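Local coordinates for avidin-related protein 4/5 (PDB 1Y52) that binds biotin at one end of an eight-stranded antiparallel beta-barrel and assembles, like avidin, as a tetramer, at residues N43-P48 against W68-S73; L14-T19 against Y33-A38; T93-R98 against G114-T119. The protein carries 1 engineered substitution. All blocks are in the same frame, centred on the assembly; numbering follows the deposited sequence.

Contact 1. Residues N43-P48 against W68-S73; sequences NITLSP and WNFSES. With NAG (2-acetamido-2-deoxy-beta-D-glucopyranose), chain C; BTN (biotin), chain E.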
loop_
_atom_site.group_PDB
_atom_site.type_symbol
_atom_site.label_atom_id
_atom_site.label_comp_id
_atom_site.label_asym_id
_atom_site.label_seq_id
_atom_site.Cartn_x
_atom_site.Cartn_y
_atom_site.Cartn_z
ATOM N N ASN A 43 11.181 -16.367 -17.355
ATOM C CA ASN A 43 12.050 -15.284 -17.778
ATOM C C ASN A 43 13.023 -14.777 -16.730
ATOM O O ASN A 43 13.831 -13.937 -17.054
ATOM C CB ASN A 43 11.227 -14.059 -18.180
ATOM C CG ASN A 43 10.422 -14.267 -19.431
ATOM O OD1 ASN A 43 10.640 -15.236 -20.170
ATOM N ND2 ASN A 43 9.477 -13.343 -19.672
ATOM N N ILE A 44 12.906 -15.242 -15.486
ATOM C CA ILE A 44 13.664 -14.695 -14.371
ATOM C C ILE A 44 15.167 -14.772 -14.616
ATOM O O ILE A 44 15.665 -15.834 -15.015
ATOM C CB ILE A 44 13.339 -15.409 -13.038
ATOM C CG1 ILE A 44 11.935 -15.022 -12.548
ATOM C CG2 ILE A 44 14.330 -15.001 -11.979
ATOM C CD1 ILE A 44 11.358 -15.939 -11.511
ATOM N N THR A 45 15.840 -13.660 -14.393
ATOM C CA THR A 45 17.295 -13.580 -14.344
ATOM C C THR A 45 17.749 -12.735 -13.180
ATOM O O THR A 45 17.003 -11.910 -12.654
ATOM C CB THR A 45 17.893 -12.974 -15.636
ATOM O OG1 THR A 45 17.580 -11.586 -15.747
ATOM C CG2 THR A 45 17.327 -13.601 -16.896
ATOM N N LEU A 46 18.998 -12.928 -12.787
ATOM C CA LEU A 46 19.618 -12.098 -11.775
ATOM C C LEU A 46 19.521 -10.614 -12.141
ATOM O O LEU A 46 19.788 -10.215 -13.277
ATOM C CB LEU A 46 21.080 -12.534 -11.575
ATOM C CG LEU A 46 21.773 -11.975 -10.325
ATOM C CD1 LEU A 46 21.219 -12.574 -9.012
ATOM C CD2 LEU A 46 23.264 -12.220 -10.412
ATOM N N SER A 47 19.119 -9.790 -11.170
ATOM C CA SER A 47 18.824 -8.378 -11.400
ATOM C C SER A 47 19.482 -7.486 -10.356
ATOM O O SER A 47 19.633 -7.878 -9.207
ATOM C CB SER A 47 17.298 -8.150 -11.375
ATOM O OG SER A 47 16.616 -8.817 -12.442
ATOM N N PRO A 48 19.896 -6.291 -10.756
ATOM C CA PRO A 48 20.595 -5.382 -9.855
ATOM C C PRO A 48 19.661 -4.604 -8.886
ATOM O O PRO A 48 18.517 -4.323 -9.234
ATOM C CB PRO A 48 21.253 -4.398 -10.813
ATOM C CG PRO A 48 20.312 -4.334 -11.952
ATOM C CD PRO A 48 19.820 -5.745 -12.120
ATOM N N TRP A 68 14.411 -4.899 -12.588
ATOM C CA TRP A 68 14.284 -6.259 -13.087
ATOM C C TRP A 68 14.869 -6.288 -14.500
ATOM O O TRP A 68 14.509 -5.470 -15.329
ATOM C CB TRP A 68 12.819 -6.711 -13.093
ATOM C CG TRP A 68 12.239 -6.677 -11.706
ATOM C CD1 TRP A 68 11.292 -5.798 -11.236
ATOM C CD2 TRP A 68 12.618 -7.490 -10.585
ATOM N NE1 TRP A 68 11.069 -6.027 -9.901
ATOM C CE2 TRP A 68 11.860 -7.059 -9.474
ATOM C CE3 TRP A 68 13.521 -8.542 -10.400
ATOM C CZ2 TRP A 68 11.955 -7.666 -8.202
ATOM C CZ3 TRP A 68 13.614 -9.144 -9.141
ATOM C CH2 TRP A 68 12.835 -8.707 -8.060
ATOM N N ASN A 69 15.776 -7.225 -14.749
ATOM C CA ASN A 69 16.441 -7.277 -16.059
ATOM C C ASN A 69 15.631 -7.999 -17.119
ATOM O O ASN A 69 16.038 -8.031 -18.274
ATOM C CB ASN A 69 17.817 -7.944 -15.916
ATOM C CG ASN A 69 18.888 -6.981 -15.421
ATOM O OD1 ASN A 69 18.693 -5.758 -15.394
ATOM N ND2 ASN A 69 20.008 -7.525 -15.016
ATOM N N PHE A 70 14.491 -8.580 -16.743
ATOM C CA PHE A 70 13.713 -9.455 -17.610
ATOM C C PHE A 70 12.278 -8.990 -17.799
ATOM O O PHE A 70 11.459 -9.683 -18.371
ATOM C CB PHE A 70 13.742 -10.854 -17.048
ATOM C CG PHE A 70 13.228 -10.958 -15.623
ATOM C CD1 PHE A 70 14.079 -10.759 -14.549
ATOM C CD2 PHE A 70 11.898 -11.230 -15.381
ATOM C CE1 PHE A 70 13.616 -10.851 -13.242
ATOM C CE2 PHE A 70 11.420 -11.334 -14.070
ATOM C CZ PHE A 70 12.286 -11.122 -13.009
ATOM N N SER A 71 11.985 -7.799 -17.293
ATOM C CA SER A 71 10.697 -7.184 -17.534
ATOM C C SER A 71 10.810 -5.664 -17.450
ATOM O O SER A 71 11.847 -5.135 -17.080
ATOM C CB SER A 71 9.681 -7.731 -16.539
ATOM O OG SER A 71 9.756 -7.042 -15.326
ATOM N N GLU A 72 9.751 -4.962 -17.831
ATOM C CA GLU A 72 9.748 -3.495 -17.784
ATOM C C GLU A 72 9.332 -2.947 -16.406
ATOM O O GLU A 72 9.279 -1.725 -16.209
ATOM C CB GLU A 72 8.862 -2.938 -18.883
ATOM C CG GLU A 72 9.458 -3.085 -20.296
ATOM C CD GLU A 72 10.898 -2.597 -20.409
ATOM O OE1 GLU A 72 11.217 -1.455 -19.992
ATOM O OE2 GLU A 72 11.755 -3.393 -20.880
ATOM N N SER A 73 9.126 -3.852 -15.460
ATOM C CA SER A 73 8.781 -3.522 -14.074
ATOM C C SER A 73 9.939 -3.084 -13.189
ATOM O O SER A 73 11.105 -3.356 -13.470
ATOM C CB SER A 73 8.116 -4.762 -13.449
ATOM O OG SER A 73 6.977 -5.122 -14.223
HETATM C C1 NAG C . 8.880 -13.391 -20.974
HETATM C C2 NAG C . 9.684 -13.136 -22.253
HETATM C C3 NAG C . 8.788 -13.047 -23.480
HETATM C C4 NAG C . 7.858 -14.250 -23.472
HETATM C C5 NAG C . 7.015 -14.209 -22.196
HETATM C C6 NAG C . 5.938 -15.298 -22.170
HETATM C C7 NAG C . 11.737 -11.900 -21.674
HETATM C C8 NAG C . 12.401 -10.555 -21.557
HETATM N N2 NAG C . 10.477 -11.920 -22.137
HETATM O O3 NAG C . 9.613 -13.052 -24.626
HETATM O O4 NAG C . 7.050 -14.271 -24.633
HETATM O O5 NAG C . 7.876 -14.384 -21.086
HETATM O O6 NAG C . 6.538 -16.579 -22.223
HETATM O O7 NAG C . 12.361 -12.913 -21.346
HETATM C C11 BTN E . 8.308 -9.254 -12.534
HETATM O O11 BTN E . 7.331 -10.175 -12.137
HETATM O O12 BTN E . 8.206 -8.659 -13.706
HETATM C C10 BTN E . 9.478 -8.856 -11.689
HETATM C C9 BTN E . 9.678 -9.726 -10.472
HETATM C C8 BTN E . 8.817 -9.292 -9.281
HETATM C C7 BTN E . 9.115 -10.159 -8.055
HETATM C C2 BTN E . 8.416 -9.628 -6.791
HETATM S S1 BTN E . 9.110 -8.217 -6.126
HETATM C C6 BTN E . 8.080 -8.421 -4.647
HETATM C C5 BTN E . 8.034 -9.926 -4.365
HETATM N N1 BTN E . 9.100 -10.293 -3.453
HETATM C C3 BTN E . 9.940 -11.118 -4.145
HETATM O O3 BTN E . 11.051 -11.693 -3.595
HETATM N N2 BTN E . 9.569 -11.341 -5.404
HETATM C C4 BTN E . 8.320 -10.646 -5.671
HETATM O O HOH W 1 9.127 -11.143 -18.025
HETATM O O HOH W 2 18.001 -10.527 -18.734
#

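Contact 2. Residues L14-T19 against Y33-A38; sequences LGSIMT and YLTAVA. With BTN (biotin), chain E.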
loop_
_atom_site.group_PDB
_atom_site.type_symbol
_atom_site.label_atom_id
_atom_site.label_comp_id
_atom_site.label_asym_id
_atom_site.label_seq_id
_atom_site.Cartn_x
_atom_site.Cartn_y
_atom_site.Cartn_z
ATOM N N LEU A 14 9.444 -16.052 0.337
ATOM C CA LEU A 14 9.076 -16.613 -0.955
ATOM C C LEU A 14 10.173 -17.485 -1.579
ATOM O O LEU A 14 9.928 -18.115 -2.608
ATOM C CB LEU A 14 8.717 -15.476 -1.917
ATOM C CG LEU A 14 7.573 -14.569 -1.442
ATOM C CD1 LEU A 14 7.360 -13.444 -2.436
ATOM C CD2 LEU A 14 6.269 -15.343 -1.252
ATOM N N GLY A 15 11.356 -17.493 -0.980
ATOM C CA GLY A 15 12.530 -18.183 -1.522
ATOM C C GLY A 15 13.474 -17.353 -2.389
ATOM O O GLY A 15 14.450 -17.852 -2.978
ATOM N N SER A 16 13.209 -16.054 -2.501
ATOM C CA SER A 16 14.097 -15.177 -3.222
ATOM C C SER A 16 15.422 -15.010 -2.485
ATOM O O SER A 16 15.473 -15.090 -1.265
ATOM C CB SER A 16 13.453 -13.805 -3.430
ATOM O OG SER A 16 12.253 -13.969 -4.145
ATOM N N ILE A 17 16.472 -14.770 -3.255
ATOM C CA ILE A 17 17.813 -14.607 -2.733
ATOM C C ILE A 17 18.334 -13.247 -3.102
ATOM O O ILE A 17 18.218 -12.823 -4.243
ATOM C CB ILE A 17 18.769 -15.699 -3.348
ATOM C CG1 ILE A 17 18.314 -17.098 -2.915
ATOM C CG2 ILE A 17 20.189 -15.423 -2.943
ATOM C CD1 ILE A 17 18.775 -18.201 -3.845
ATOM N N MET A 18 18.932 -12.565 -2.134
ATOM C CA MET A 18 19.477 -11.248 -2.339
ATOM C C MET A 18 20.886 -11.164 -1.751
ATOM O O MET A 18 21.140 -11.663 -0.655
ATOM C CB MET A 18 18.545 -10.251 -1.644
ATOM C CG MET A 18 19.145 -9.009 -1.174
ATOM S SD MET A 18 17.879 -7.803 -0.721
ATOM C CE MET A 18 17.837 -8.092 1.097
ATOM N N THR A 19 21.775 -10.512 -2.475
ATOM C CA THR A 19 23.119 -10.217 -1.981
ATOM C C THR A 19 23.316 -8.721 -1.906
ATOM O O THR A 19 23.072 -8.023 -2.885
ATOM C CB THR A 19 24.164 -10.824 -2.934
ATOM O OG1 THR A 19 24.053 -12.250 -2.895
ATOM C CG2 THR A 19 25.579 -10.538 -2.430
ATOM N N TYR A 33 19.595 -9.499 -6.864
ATOM C CA TYR A 33 18.346 -10.087 -6.396
ATOM C C TYR A 33 17.908 -11.156 -7.400
ATOM O O TYR A 33 17.763 -10.862 -8.580
ATOM C CB TYR A 33 17.276 -8.973 -6.311
ATOM C CG TYR A 33 16.133 -9.282 -5.351
ATOM C CD1 TYR A 33 15.119 -10.175 -5.708
ATOM C CD2 TYR A 33 16.062 -8.662 -4.110
ATOM C CE1 TYR A 33 14.074 -10.465 -4.834
ATOM C CE2 TYR A 33 15.010 -8.936 -3.238
ATOM C CZ TYR A 33 14.033 -9.830 -3.604
ATOM O OH TYR A 33 12.998 -10.098 -2.760
ATOM N N LEU A 34 17.726 -12.389 -6.931
ATOM C CA LEU A 34 17.166 -13.485 -7.724
ATOM C C LEU A 34 15.810 -13.839 -7.154
ATOM O O LEU A 34 15.696 -14.466 -6.090
ATOM C CB LEU A 34 18.080 -14.728 -7.719
ATOM C CG LEU A 34 17.595 -15.766 -8.728
ATOM C CD1 LEU A 34 17.882 -15.311 -10.154
ATOM C CD2 LEU A 34 18.335 -17.055 -8.402
ATOM N N THR A 35 14.760 -13.355 -7.808
ATOM C CA THR A 35 13.429 -13.628 -7.317
ATOM C C THR A 35 13.016 -15.076 -7.589
ATOM O O THR A 35 13.335 -15.637 -8.641
ATOM C CB THR A 35 12.417 -12.628 -7.884
ATOM O OG1 THR A 35 11.122 -12.944 -7.362
ATOM C CG2 THR A 35 12.283 -12.686 -9.401
ATOM N N ALA A 36 12.305 -15.681 -6.647
ATOM C CA ALA A 36 11.770 -17.042 -6.805
ATOM C C ALA A 36 10.456 -17.043 -7.608
ATOM O O ALA A 36 10.002 -18.090 -8.094
ATOM C CB ALA A 36 11.530 -17.653 -5.417
ATOM N N VAL A 37 9.822 -15.870 -7.703
ATOM C CA VAL A 37 8.532 -15.698 -8.362
ATOM C C VAL A 37 8.519 -14.487 -9.293
ATOM O O VAL A 37 9.247 -13.509 -9.090
ATOM C CB VAL A 37 7.393 -15.557 -7.318
ATOM C CG1 VAL A 37 7.277 -16.811 -6.466
ATOM C CG2 VAL A 37 7.596 -14.325 -6.459
ATOM N N ALA A 38 7.667 -14.547 -10.308
ATOM C CA ALA A 38 7.485 -13.451 -11.228
ATOM C C ALA A 38 6.182 -13.603 -12.005
ATOM O O ALA A 38 5.549 -14.662 -11.948
ATOM C CB ALA A 38 8.657 -13.344 -12.177
HETATM C C11 BTN E . 8.308 -9.254 -12.534
HETATM O O11 BTN E . 7.331 -10.175 -12.137
HETATM O O12 BTN E . 8.206 -8.659 -13.706
HETATM C C10 BTN E . 9.478 -8.856 -11.689
HETATM C C9 BTN E . 9.678 -9.726 -10.472
HETATM C C8 BTN E . 8.817 -9.292 -9.281
HETATM C C7 BTN E . 9.115 -10.159 -8.055
HETATM C C2 BTN E . 8.416 -9.628 -6.791
HETATM S S1 BTN E . 9.110 -8.217 -6.126
HETATM C C6 BTN E . 8.080 -8.421 -4.647
HETATM C C5 BTN E . 8.034 -9.926 -4.365
HETATM N N1 BTN E . 9.100 -10.293 -3.453
HETATM C C3 BTN E . 9.940 -11.118 -4.145
HETATM O O3 BTN E . 11.051 -11.693 -3.595
HETATM N N2 BTN E . 9.569 -11.341 -5.404
HETATM C C4 BTN E . 8.320 -10.646 -5.671
HETATM O O HOH W 3 15.713 -17.465 -5.815
#

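Contact 3. Residues T93-R98 against G114-T119; sequences TMWLLR and GYNNFT. With NAG (2-acetamido-2-deoxy-beta-D-glucopyranose), chain D; BTN (biotin), chain E.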
loop_
_atom_site.group_PDB
_atom_site.type_symbol
_atom_site.label_atom_id
_atom_site.label_comp_id
_atom_site.label_asym_id
_atom_site.label_seq_id
_atom_site.Cartn_x
_atom_site.Cartn_y
_atom_site.Cartn_z
ATOM N N THR A 93 10.162 -6.048 5.735
ATOM C CA THR A 93 9.976 -5.117 4.626
ATOM C C THR A 93 8.573 -5.136 4.048
ATOM O O THR A 93 7.827 -6.138 4.134
ATOM C CB THR A 93 10.951 -5.411 3.416
ATOM O OG1 THR A 93 10.557 -6.610 2.719
ATOM C CG2 THR A 93 12.365 -5.618 3.846
ATOM N N MET A 94 8.253 -4.034 3.388
ATOM C CA MET A 94 7.164 -3.960 2.460
ATOM C C MET A 94 7.660 -3.435 1.129
ATOM O O MET A 94 8.707 -2.789 1.040
ATOM C CB MET A 94 6.051 -3.081 3.043
ATOM C CG MET A 94 5.491 -3.701 4.306
ATOM S SD MET A 94 3.888 -3.057 4.805
ATOM C CE MET A 94 2.775 -3.764 3.554
ATOM N N TRP A 95 6.924 -3.755 0.097
ATOM C CA TRP A 95 7.307 -3.430 -1.249
ATOM C C TRP A 95 6.166 -2.915 -2.093
ATOM O O TRP A 95 4.988 -3.187 -1.828
ATOM C CB TRP A 95 7.983 -4.634 -1.915
ATOM C CG TRP A 95 7.238 -5.946 -1.931
ATOM C CD1 TRP A 95 7.477 -7.014 -1.113
ATOM C CD2 TRP A 95 6.174 -6.343 -2.799
ATOM N NE1 TRP A 95 6.639 -8.041 -1.427
ATOM C CE2 TRP A 95 5.819 -7.663 -2.447
ATOM C CE3 TRP A 95 5.483 -5.732 -3.851
ATOM C CZ2 TRP A 95 4.802 -8.370 -3.101
ATOM C CZ3 TRP A 95 4.484 -6.435 -4.501
ATOM C CH2 TRP A 95 4.155 -7.739 -4.128
ATOM N N LEU A 96 6.552 -2.153 -3.124
ATOM C CA LEU A 96 5.701 -1.757 -4.237
ATOM C C LEU A 96 6.340 -2.231 -5.529
ATOM O O LEU A 96 7.511 -1.980 -5.787
ATOM C CB LEU A 96 5.512 -0.237 -4.298
ATOM C CG LEU A 96 4.811 0.426 -3.125
ATOM C CD1 LEU A 96 4.907 1.956 -3.266
ATOM C CD2 LEU A 96 3.384 0.005 -2.994
ATOM N N LEU A 97 5.560 -2.931 -6.322
ATOM C CA LEU A 97 5.973 -3.432 -7.629
ATOM C C LEU A 97 5.198 -2.675 -8.694
ATOM O O LEU A 97 3.961 -2.784 -8.814
ATOM C CB LEU A 97 5.692 -4.928 -7.708
ATOM C CG LEU A 97 5.673 -5.627 -9.062
ATOM C CD1 LEU A 97 6.918 -5.387 -9.852
ATOM C CD2 LEU A 97 5.394 -7.140 -8.870
ATOM N N ARG A 98 5.949 -1.892 -9.458
ATOM C CA ARG A 98 5.406 -1.062 -10.521
ATOM C C ARG A 98 5.530 -1.754 -11.869
ATOM O O ARG A 98 6.644 -2.056 -12.302
ATOM C CB ARG A 98 6.164 0.269 -10.564
ATOM C CG ARG A 98 5.811 1.147 -11.781
ATOM C CD ARG A 98 4.463 1.759 -11.654
ATOM N NE ARG A 98 3.871 2.232 -12.926
ATOM C CZ ARG A 98 2.955 3.184 -13.008
ATOM N NH1 ARG A 98 2.533 3.826 -11.925
ATOM N NH2 ARG A 98 2.446 3.493 -14.200
ATOM N N GLY A 114 2.997 -5.552 -1.229
ATOM C CA GLY A 114 3.169 -6.757 -0.438
ATOM C C GLY A 114 4.225 -6.620 0.611
ATOM O O GLY A 114 4.682 -5.497 0.910
ATOM N N TYR A 115 4.585 -7.755 1.225
ATOM C CA TYR A 115 5.544 -7.764 2.304
ATOM C C TYR A 115 6.576 -8.865 2.074
ATOM O O TYR A 115 6.353 -9.758 1.258
ATOM C CB TYR A 115 4.841 -7.959 3.642
ATOM C CG TYR A 115 4.434 -9.394 3.856
ATOM C CD1 TYR A 115 5.317 -10.300 4.454
ATOM C CD2 TYR A 115 3.201 -9.849 3.437
ATOM C CE1 TYR A 115 4.967 -11.670 4.603
ATOM C CE2 TYR A 115 2.810 -11.196 3.624
ATOM C CZ TYR A 115 3.712 -12.097 4.202
ATOM O OH TYR A 115 3.345 -13.436 4.381
ATOM N N ASN A 116 7.711 -8.769 2.745
ATOM C CA ASN A 116 8.667 -9.912 2.808
ATOM C C ASN A 116 9.472 -9.826 4.071
ATOM O O ASN A 116 9.906 -8.730 4.463
ATOM C CB ASN A 116 9.648 -9.885 1.619
ATOM C CG ASN A 116 9.091 -10.454 0.324
ATOM O OD1 ASN A 116 9.164 -9.782 -0.735
ATOM N ND2 ASN A 116 8.618 -11.720 0.350
ATOM N N ASN A 117 9.744 -10.972 4.696
ATOM C CA ASN A 117 10.720 -11.043 5.761
ATOM C C ASN A 117 11.967 -11.760 5.241
ATOM O O ASN A 117 11.840 -12.734 4.516
ATOM C CB ASN A 117 10.191 -11.675 7.074
ATOM C CG ASN A 117 9.669 -13.088 6.926
ATOM O OD1 ASN A 117 8.709 -13.346 6.173
ATOM N ND2 ASN A 117 10.288 -14.039 7.690
ATOM N N PHE A 118 13.136 -11.225 5.564
ATOM C CA PHE A 118 14.410 -11.813 5.116
ATOM C C PHE A 118 15.207 -12.256 6.340
ATOM O O PHE A 118 15.200 -11.601 7.362
ATOM C CB PHE A 118 15.296 -10.821 4.357
ATOM C CG PHE A 118 14.731 -10.322 3.039
ATOM C CD1 PHE A 118 15.291 -10.733 1.832
ATOM C CD2 PHE A 118 13.725 -9.355 3.009
ATOM C CE1 PHE A 118 14.795 -10.291 0.609
ATOM C CE2 PHE A 118 13.243 -8.878 1.773
ATOM C CZ PHE A 118 13.811 -9.326 0.577
ATOM N N THR A 119 15.910 -13.375 6.195
ATOM C CA THR A 119 16.932 -13.772 7.167
ATOM C C THR A 119 18.222 -14.071 6.424
ATOM O O THR A 119 18.234 -14.261 5.219
ATOM C CB THR A 119 16.502 -15.010 7.968
ATOM O OG1 THR A 119 16.063 -16.025 7.077
ATOM C CG2 THR A 119 15.291 -14.713 8.849
HETATM C C1 NAG D . 9.515 -15.260 7.902
HETATM C C2 NAG D . 10.575 -16.359 7.993
HETATM C C3 NAG D . 9.985 -17.690 8.473
HETATM C C4 NAG D . 9.107 -17.487 9.707
HETATM C C5 NAG D . 8.103 -16.361 9.457
HETATM C C6 NAG D . 7.226 -16.068 10.667
HETATM C C7 NAG D . 12.468 -16.078 6.514
HETATM C C8 NAG D . 13.164 -16.420 5.240
HETATM N N2 NAG D . 11.229 -16.525 6.699
HETATM O O3 NAG D . 11.035 -18.579 8.778
HETATM O O4 NAG D . 8.420 -18.682 10.009
HETATM O O5 NAG D . 8.820 -15.190 9.132
HETATM O O6 NAG D . 8.039 -15.620 11.730
HETATM O O7 NAG D . 13.044 -15.403 7.354
HETATM C C11 BTN E . 8.308 -9.254 -12.534
HETATM O O11 BTN E . 7.331 -10.175 -12.137
HETATM O O12 BTN E . 8.206 -8.659 -13.706
HETATM C C10 BTN E . 9.478 -8.856 -11.689
HETATM C C9 BTN E . 9.678 -9.726 -10.472
HETATM C C8 BTN E . 8.817 -9.292 -9.281
HETATM C C7 BTN E . 9.115 -10.159 -8.055
HETATM C C2 BTN E . 8.416 -9.628 -6.791
HETATM S S1 BTN E . 9.110 -8.217 -6.126
HETATM C C6 BTN E . 8.080 -8.421 -4.647
HETATM C C5 BTN E . 8.034 -9.926 -4.365
HETATM N N1 BTN E . 9.100 -10.293 -3.453
HETATM C C3 BTN E . 9.940 -11.118 -4.145
HETATM O O3 BTN E . 11.051 -11.693 -3.595
HETATM N N2 BTN E . 9.569 -11.341 -5.404
HETATM C C4 BTN E . 8.320 -10.646 -5.671
#

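Contact 1. Residues N43-P48 against W68-S73
Phe70, Asn69 and Ser47 bury the most surface where the loop 68-73 folds against 43-48 at the biotin-binding end of the avidin barrel. The Phe70 ring takes Ile44 squarely on one face: Ile44 CA stands 3.8 Å from the ring centroid and almost on its normal, a CH-pi contact, while Ile44 CG1 runs alongside and reaches CZ. Trp68 CB lies over the opposite face, offset toward the rim, and Ser47 OG sits at the edge. Phe70 CG lies between its backbone N and carbonyl carbon (chi1 57°), which turns the ring back over the 43-45 backbone, and CB comes within 3.1 Å of Asn43 O.

Ser47 OG ties the two backbones together. It accepts a nearly straight hydrogen bond from Asn69 N (2.9 Å, 166°) and donates to Thr45 O at 3.1 Å, approaching from above that carbonyl plane. One buried hydroxyl is thus gripped from two sides of the contact. The Asn69 side chain adds a weak bond from ND2 to Leu46 O (3.2 Å) and packs its amide against Pro48 CD.

Asn43 carries an N-linked sugar on ND2, and the same nitrogen donates to a water that in turn donates to Phe70 O. On the ligand side, C10 of biotin approaches the Phe70 ring obliquely, with CZ 3.8 Å away, and the valeryl chain crosses a face of Trp68. Ser71 OG donates to the biotin carboxylate O12 (2.8 Å) and accepts from Ser73 N, forming an ST turn.

Trp68 NE1 is hydrogen-bonded to Thr75 on strand 74-83. Ser47 pairs by backbone with Tyr33 on strand 28-34 and Pro48 with His67 on strand 61-67, so the start of strand 47-53 is held between its two neighbours in the barrel.

Contact 2. Residues L14-T19 against Y33-A38
At the mouth of the avidin barrel, where the antiparallel hairpin of strands 17-20 and 28-34 opens into loops, 14-19 and 33-38 line the pocket for the ureido ring of biotin. Ile17 and Leu34 form a hydrogen-bonded pair, Ile17 N to Leu34 O at 3.0 Å and Leu34 N to Ile17 O at 2.8 Å. Met18 and Tyr33 follow as a non-hydrogen-bonded pair with their side chains on the barrel interior, Met18 CB packing on Tyr33 CD2 and SD lying obliquely to the ring in a Met-aromatic contact.

Beyond the strands, Ser16 OG takes over the pairing: it accepts a nearly straight bond from Ala36 N (3.0 Å) and donates to biotin O3 at 2.6 Å. Tyr33 extends inward, its CG trans to the backbone N (chi1 -157°), until OH donates to the same oxygen at 2.7 Å, and O3 lies at the ring edge, in plane. Two hydroxyls therefore converge on the ureido oxygen, probably with Asn12 ND2 as third donor, as in avidin, and would be expected to polarise its carbonyl. Replacing Tyr33 by a phenylalanine would probably leave biotin O3 without one of its hydroxyl donors.

Leu14 CD1 meets Val37 CG2 at 4.1 Å and also borders the ureido ring, while Trp108 of a neighbouring subunit packs on both. Ala36 CB rests against Leu14 O and the Gly15 backbone.

Thr35 OG1 accepts from biotin N2 at 3.0 Å along a virtually linear path (178°) and donates to Val37 O, 2.6 Å away, in the carbonyl plane and on a lone pair.

Contact 3. Residues T93-R98 against G114-T119
On two neighbouring antiparallel strands of the avidin beta-barrel, the Trp95 indole is sandwiched between biotin and the backbone of Gly114. C6 of the ligand's thiophane ring stands 3.2 Å above the centre of one face, and Gly114 presents its N and CA to the other, CA making a CH-pi contact 3.6 Å from the centroid of the six-membered ring. Tyr115 O lies near the ring plane at the edge and receives a weak bond from NE1. A side chain at Gly114 would run into the indole, since a CB there would stand only 2.2 Å from Trp95 CZ2.

Trp95 pairs with Gly114 and Thr93 with Asn116 through reciprocal backbone hydrogen bonds, and Met94 faces Tyr115 between them. Met94 and Tyr115 lie on the side turned to other subunits, where Tyr115 stacks on Tyr115 of a neighbouring subunit; Trp95 and Asn116 lie on the biotin side. Trp95 CG, set between the backbone N and carbonyl carbon (chi1 54°), lets the indole fold back over Gly114.

Asn116 O is gripped twice, by Thr93 N nearly end-on and by Thr93 OG1 (2.8 Å), whose hydroxyl also sits in plane at the edge of Phe118. Asn116 ND2 is held by Asn13, leaving OD1 turned to the ligand, where it accepts from biotin N1 at 2.8 Å and 168°.

The three contacts surround one biotin. Contact 2 grips the ureido oxygen and N2, contact 3 holds N1 and the thiophane ring, and contact 1 lies against the valeryl chain and binds the carboxylate through Ser71. The centres of contacts 1 and 3 lie about 11 Å from that of contact 2 and about 17 Å from each other. Contacts 1 and 2 join through Ser47 O and Tyr33 N, 2.8 Å apart in a probable hydrogen bond. Tyr33 OH lies 3.5 Å from Phe118 CZ, linking contacts 2 and 3, whereas Ser73 CB reaches Arg98 O at 3.3 Å between contacts 1 and 3.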